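Local structure of TENA/THI-4 protein (3DDE) at residues Thr37-Ile43 with Val217-Tyr221; His54-Asn58 with Leu121-Ser125. The protein is of unknown function but adopts a heme oxygenase-like fold and may have oxidoreductase activity. All blocks are in the same frame, centred on the assembly; numbering follows the deposited sequence.

Both contacts join helices of one all-helical, heme oxygenase-like chain, and their centres lie about 26 Å apart. Contact 1 sets the start of helix 38-52 against the last turns of helix 193-223, closing a span of 173 residues; contact 2 falls within that span and pairs the start of helix 55-65 with the end of helix 112-126. Helices 38-52 and 55-65 follow each other directly, yet the nearest atoms of the two contacts are about 14 Å apart, so they do not touch. No other subunit reaches the two segments of contact 1, which lie about 17 Å from the chain centre, whereas contact 2, at about 12 Å, borders two neighbouring subunits of the tetramer.

Contact 1 (Thr37-Ile43 with Val217-Tyr221); sequences TKALYAI and VWKEY
Leu40 lays its CD1 methyl over one face of the Tyr221 ring, 4.1 Å from that ring's centroid and displaced toward the rim, a CH-pi contact. The same methyl reaches the edge of the Trp218 indole, with Leu40 CD1 4.4 Å from Trp218 CE3. At the rim of the tyrosine ring, close to its plane, sit Ile43 CD1 and Ala39 CB, the former 4.0 Å from Tyr221 CD1. With CG anti to the backbone N (chi1 176°), Tyr221 reaches across to the first turn of the other helix, where its OH takes a weak hydrogen bond from Thr37 OG1. Thr37 is the N-cap of helix 38-52, and its OG1 in turn accepts a weak but fairly straight capping bond from Leu40 N (3.4 Å, 163°). This is a helix-helix contact of the heme oxygenase-like bundle: the short axis segments run roughly antiparallel, at 139°, with a closest approach of 10.0 Å. Further along, Ile43 and Val217 lie alongside one another, pointing in opposite senses, and Ile43 CG2 lies only 3.3 Å from Val217 CG1, tighter than usual for two methyls. Phe27 of helix 26-32 packs on both Leu40 and Val217, while Pro26 and Glu30 of that helix meet Trp218. Arg231, in the C-terminal tail, also touches Ile43 and Glu220.

Contact 2 (His54-Asn58 with Leu121-Ser125); sequences HNAKN and LYWIS
His54 ND1 and Tyr122 OH are 2.8 Å apart in a hydrogen bond whose donor could be either group, with an angle of 149°. The bond meets the imidazole at its edge, near the ring plane, and ND1 likewise lies at the edge of the phenol. The two ring planes stand at 73°, an oblique pair. With CG anti to the carbonyl carbon (chi1 -65°), the His54 imidazole is swung to where ND1 meets the hydroxyl; His54 CB itself lies 3.7 Å from Tyr122 CE2. Carbons of Lys57 pass the hydroxyl as well, CB lying 3.5 Å from Tyr122 OH, before the extended Lys57 chain carries its amine away. Over one face of the phenol sits Asn58 CB, 4.0 Å from the Tyr122 ring centroid in a CH-pi contact. Here the start of helix 55-65 meets the end of helix 112-126, inside the heme oxygenase-like bundle and at a subunit border: Tyr122 stacks on Trp123 of the second subunit, while Lys57 packs on Gly63 of the third. A leucine in place of Tyr122 has neither hydroxyl nor ring, and would probably leave the His54 imidazole without this partner, freer to turn, and Asn58 CB without an aromatic face to rest on. Asn58 sends its amide toward Leu121, ND2 passing 3.5 Å from Leu121 CB, and its OD1 is hydrogen-bonded to Arg133. Leu121 CD1 also meets Asn55 OD1; the nitrogen of that amide, ND2, is hydrogen-bonded to Tyr136 OH. A helix turn beyond Leu121, Ser125 folds its hydroxyl back onto its own helix, OG donating to Leu121 O at 2.6 Å from a position tilted out of the carbonyl plane, and Ser125 CB rests against Asn58 O.

Contact 1 (Thr37-Ile43 with Val217-Tyr221)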
loop_
_atom_site.group_PDB
_atom_site.type_symbol
_atom_site.label_atom_id
_atom_site.label_comp_id
_atom_site.label_asym_id
_atom_site.label_seq_id
_atom_site.Cartn_x
_atom_site.Cartn_y
_atom_site.Cartn_z
ATOM N N THR A 37 10.506 27.055 -28.885
ATOM C CA THR A 37 9.308 27.890 -28.966
ATOM C C THR A 37 8.545 27.801 -27.644
ATOM O O THR A 37 8.867 26.968 -26.787
ATOM C CB THR A 37 8.399 27.495 -30.174
ATOM O OG1 THR A 37 7.779 26.231 -29.950
ATOM C CG2 THR A 37 9.206 27.414 -31.460
ATOM N N LYS A 38 7.550 28.667 -27.470
ATOM C CA LYS A 38 6.736 28.665 -26.253
ATOM C C LYS A 38 6.064 27.296 -26.076
ATOM O O LYS A 38 6.105 26.707 -24.990
ATOM C CB LYS A 38 5.689 29.787 -26.313
ATOM N N ALA A 39 5.484 26.786 -27.163
ATOM C CA ALA A 39 4.801 25.492 -27.172
ATOM C C ALA A 39 5.713 24.349 -26.726
ATOM O O ALA A 39 5.306 23.487 -25.942
ATOM C CB ALA A 39 4.237 25.200 -28.554
ATOM N N LEU A 40 6.943 24.333 -27.237
ATOM C CA LEU A 40 7.909 23.299 -26.860
ATOM C C LEU A 40 8.218 23.359 -25.360
ATOM O O LEU A 40 8.235 22.335 -24.682
ATOM C CB LEU A 40 9.207 23.436 -27.657
ATOM C CG LEU A 40 10.305 22.407 -27.369
ATOM C CD1 LEU A 40 9.798 21.009 -27.684
ATOM C CD2 LEU A 40 11.580 22.709 -28.148
ATOM N N TYR A 41 8.449 24.567 -24.851
ATOM C CA TYR A 41 8.769 24.756 -23.444
ATOM C C TYR A 41 7.588 24.326 -22.560
ATOM O O TYR A 41 7.782 23.665 -21.544
ATOM C CB TYR A 41 9.200 26.205 -23.211
ATOM C CG TYR A 41 9.582 26.527 -21.789
ATOM C CD1 TYR A 41 10.637 25.860 -21.162
ATOM C CD2 TYR A 41 8.918 27.524 -21.080
ATOM C CE1 TYR A 41 10.993 26.152 -19.848
ATOM C CE2 TYR A 41 9.268 27.826 -19.773
ATOM C CZ TYR A 41 10.310 27.144 -19.163
ATOM O OH TYR A 41 10.663 27.435 -17.865
ATOM N N ALA A 42 6.369 24.663 -22.980
ATOM C CA ALA A 42 5.156 24.280 -22.251
ATOM C C ALA A 42 4.962 22.759 -22.207
ATOM O O ALA A 42 4.714 22.197 -21.143
ATOM C CB ALA A 42 3.946 24.932 -22.884
ATOM N N ILE A 43 5.052 22.107 -23.364
ATOM C CA ILE A 43 4.903 20.644 -23.460
ATOM C C ILE A 43 5.841 19.960 -22.469
ATOM O O ILE A 43 5.411 19.123 -21.667
ATOM C CB ILE A 43 5.206 20.132 -24.883
ATOM C CG1 ILE A 43 4.080 20.544 -25.844
ATOM C CG2 ILE A 43 5.385 18.605 -24.884
ATOM C CD1 ILE A 43 4.392 20.325 -27.323
ATOM N N VAL A 217 8.084 14.062 -25.440
ATOM C CA VAL A 217 7.851 15.510 -25.627
ATOM C C VAL A 217 8.107 15.913 -27.084
ATOM O O VAL A 217 7.309 16.643 -27.681
ATOM C CB VAL A 217 8.718 16.380 -24.668
ATOM C CG1 VAL A 217 8.602 17.878 -25.009
ATOM C CG2 VAL A 217 8.324 16.128 -23.240
ATOM N N TRP A 218 9.210 15.423 -27.655
ATOM C CA TRP A 218 9.570 15.749 -29.045
ATOM C C TRP A 218 8.548 15.189 -30.051
ATOM O O TRP A 218 8.068 15.924 -30.922
ATOM C CB TRP A 218 10.996 15.256 -29.350
ATOM C CG TRP A 218 11.535 15.667 -30.691
ATOM C CD1 TRP A 218 11.918 14.842 -31.707
ATOM C CD2 TRP A 218 11.730 17.004 -31.162
ATOM N NE1 TRP A 218 12.358 15.588 -32.782
ATOM C CE2 TRP A 218 12.246 16.918 -32.472
ATOM C CE3 TRP A 218 11.527 18.268 -30.602
ATOM C CZ2 TRP A 218 12.559 18.042 -33.227
ATOM C CZ3 TRP A 218 11.837 19.388 -31.359
ATOM C CH2 TRP A 218 12.346 19.267 -32.657
ATOM N N LYS A 219 8.199 13.909 -29.921
ATOM C CA LYS A 219 7.206 13.275 -30.802
ATOM C C LYS A 219 5.872 14.061 -30.813
ATOM O O LYS A 219 5.342 14.372 -31.877
ATOM C CB LYS A 219 7.007 11.805 -30.378
ATOM C CG LYS A 219 5.909 11.035 -31.102
ATOM N N GLU A 220 5.353 14.403 -29.631
ATOM C CA GLU A 220 4.095 15.154 -29.527
ATOM C C GLU A 220 4.228 16.574 -30.070
ATOM O O GLU A 220 3.243 17.145 -30.554
ATOM C CB GLU A 220 3.587 15.197 -28.072
ATOM C CG GLU A 220 3.169 13.848 -27.491
ATOM C CD GLU A 220 1.981 13.220 -28.201
ATOM O OE1 GLU A 220 1.163 13.948 -28.782
ATOM O OE2 GLU A 220 1.853 11.979 -28.167
ATOM N N TYR A 221 5.429 17.145 -29.963
ATOM C CA TYR A 221 5.710 18.482 -30.500
ATOM C C TYR A 221 5.672 18.497 -32.029
ATOM O O TYR A 221 5.213 19.473 -32.613
ATOM C CB TYR A 221 7.061 19.029 -30.002
ATOM C CG TYR A 221 7.441 20.380 -30.615
ATOM C CD1 TYR A 221 6.704 21.539 -30.336
ATOM C CD2 TYR A 221 8.549 20.498 -31.454
ATOM C CE1 TYR A 221 7.054 22.788 -30.906
ATOM C CE2 TYR A 221 8.906 21.723 -32.022
ATOM C CZ TYR A 221 8.158 22.862 -31.741
ATOM O OH TYR A 221 8.535 24.047 -32.313
#

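Contact 2 (His54-Asn58 with Leu121-Ser125)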
loop_
_atom_site.group_PDB
_atom_site.type_symbol
_atom_site.label_atom_id
_atom_site.label_comp_id
_atom_site.label_asym_id
_atom_site.label_seq_id
_atom_site.Cartn_x
_atom_site.Cartn_y
_atom_site.Cartn_z
ATOM N N HIS A 54 4.631 14.050 -7.742
ATOM C CA HIS A 54 4.696 12.834 -6.945
ATOM C C HIS A 54 5.966 12.642 -6.109
ATOM O O HIS A 54 6.036 11.707 -5.317
ATOM C CB HIS A 54 4.507 11.612 -7.866
ATOM C CG HIS A 54 3.153 11.538 -8.499
ATOM N ND1 HIS A 54 2.045 11.061 -7.828
ATOM C CD2 HIS A 54 2.721 11.894 -9.732
ATOM C CE1 HIS A 54 0.992 11.120 -8.621
ATOM N NE2 HIS A 54 1.372 11.627 -9.781
ATOM N N ASN A 55 6.949 13.526 -6.252
ATOM C CA ASN A 55 8.237 13.316 -5.588
ATOM C C ASN A 55 8.258 13.388 -4.064
ATOM O O ASN A 55 8.929 12.557 -3.424
ATOM C CB ASN A 55 9.332 14.154 -6.256
ATOM C CG ASN A 55 9.771 13.559 -7.587
ATOM O OD1 ASN A 55 9.350 12.440 -7.977
ATOM N ND2 ASN A 55 10.619 14.268 -8.277
ATOM N N ALA A 56 7.523 14.346 -3.495
ATOM C CA ALA A 56 7.398 14.456 -2.056
ATOM C C ALA A 56 6.766 13.178 -1.512
ATOM O O ALA A 56 7.189 12.653 -0.497
ATOM C CB ALA A 56 6.549 15.688 -1.664
ATOM N N LYS A 57 5.752 12.693 -2.217
ATOM C CA LYS A 57 5.001 11.504 -1.827
ATOM C C LYS A 57 5.835 10.234 -1.871
ATOM O O LYS A 57 5.855 9.504 -0.890
ATOM C CB LYS A 57 3.789 11.347 -2.715
ATOM C CG LYS A 57 2.793 12.460 -2.556
ATOM C CD LYS A 57 1.575 12.191 -3.407
ATOM C CE LYS A 57 0.561 13.260 -3.188
ATOM N NZ LYS A 57 -0.762 12.847 -3.700
ATOM N N ASN A 58 6.537 9.977 -2.975
ATOM C CA ASN A 58 7.356 8.785 -3.029
ATOM C C ASN A 58 8.595 8.847 -2.097
ATOM O O ASN A 58 9.061 7.806 -1.620
ATOM C CB ASN A 58 7.633 8.298 -4.482
ATOM C CG ASN A 58 8.400 9.298 -5.352
ATOM O OD1 ASN A 58 9.434 9.875 -4.962
ATOM N ND2 ASN A 58 7.930 9.439 -6.570
ATOM N N LEU A 121 9.554 5.199 -9.804
ATOM C CA LEU A 121 9.930 5.892 -8.573
ATOM C C LEU A 121 9.127 5.447 -7.344
ATOM O O LEU A 121 9.711 5.284 -6.267
ATOM C CB LEU A 121 9.846 7.423 -8.769
ATOM C CG LEU A 121 10.821 8.082 -9.749
ATOM C CD1 LEU A 121 10.586 9.571 -9.814
ATOM C CD2 LEU A 121 12.259 7.806 -9.389
ATOM N N TYR A 122 7.812 5.250 -7.477
ATOM C CA TYR A 122 7.010 4.706 -6.345
ATOM C C TYR A 122 7.447 3.280 -6.029
ATOM O O TYR A 122 7.588 2.907 -4.871
ATOM C CB TYR A 122 5.493 4.716 -6.598
ATOM C CG TYR A 122 4.797 6.020 -6.325
ATOM C CD1 TYR A 122 4.429 6.369 -5.034
ATOM C CD2 TYR A 122 4.473 6.891 -7.351
ATOM C CE1 TYR A 122 3.781 7.560 -4.768
ATOM C CE2 TYR A 122 3.807 8.060 -7.107
ATOM C CZ TYR A 122 3.461 8.404 -5.811
ATOM O OH TYR A 122 2.803 9.581 -5.549
ATOM N N TRP A 123 7.673 2.490 -7.064
ATOM C CA TRP A 123 8.107 1.097 -6.881
ATOM C C TRP A 123 9.415 0.987 -6.113
ATOM O O TRP A 123 9.516 0.196 -5.162
ATOM C CB TRP A 123 8.237 0.421 -8.248
ATOM C CG TRP A 123 8.712 -0.983 -8.250
ATOM C CD1 TRP A 123 9.894 -1.435 -8.717
ATOM C CD2 TRP A 123 8.007 -2.129 -7.759
ATOM N NE1 TRP A 123 9.965 -2.807 -8.582
ATOM C CE2 TRP A 123 8.813 -3.249 -8.000
ATOM C CE3 TRP A 123 6.749 -2.317 -7.173
ATOM C CZ2 TRP A 123 8.429 -4.534 -7.631
ATOM C CZ3 TRP A 123 6.358 -3.602 -6.829
ATOM C CH2 TRP A 123 7.196 -4.690 -7.055
ATOM N N ILE A 124 10.418 1.759 -6.512
ATOM C CA ILE A 124 11.721 1.664 -5.861
ATOM C C ILE A 124 11.715 2.342 -4.477
ATOM O O ILE A 124 12.623 2.158 -3.667
ATOM C CB ILE A 124 12.908 2.094 -6.807
ATOM C CG1 ILE A 124 12.856 3.575 -7.208
ATOM C CG2 ILE A 124 12.996 1.167 -8.027
ATOM C CD1 ILE A 124 13.359 4.537 -6.110
ATOM N N SER A 125 10.666 3.095 -4.208
ATOM C CA SER A 125 10.475 3.746 -2.924
ATOM C C SER A 125 9.696 2.857 -1.949
ATOM O O SER A 125 9.917 2.909 -0.743
ATOM C CB SER A 125 9.758 5.081 -3.116
ATOM O OG SER A 125 10.535 5.952 -3.922
#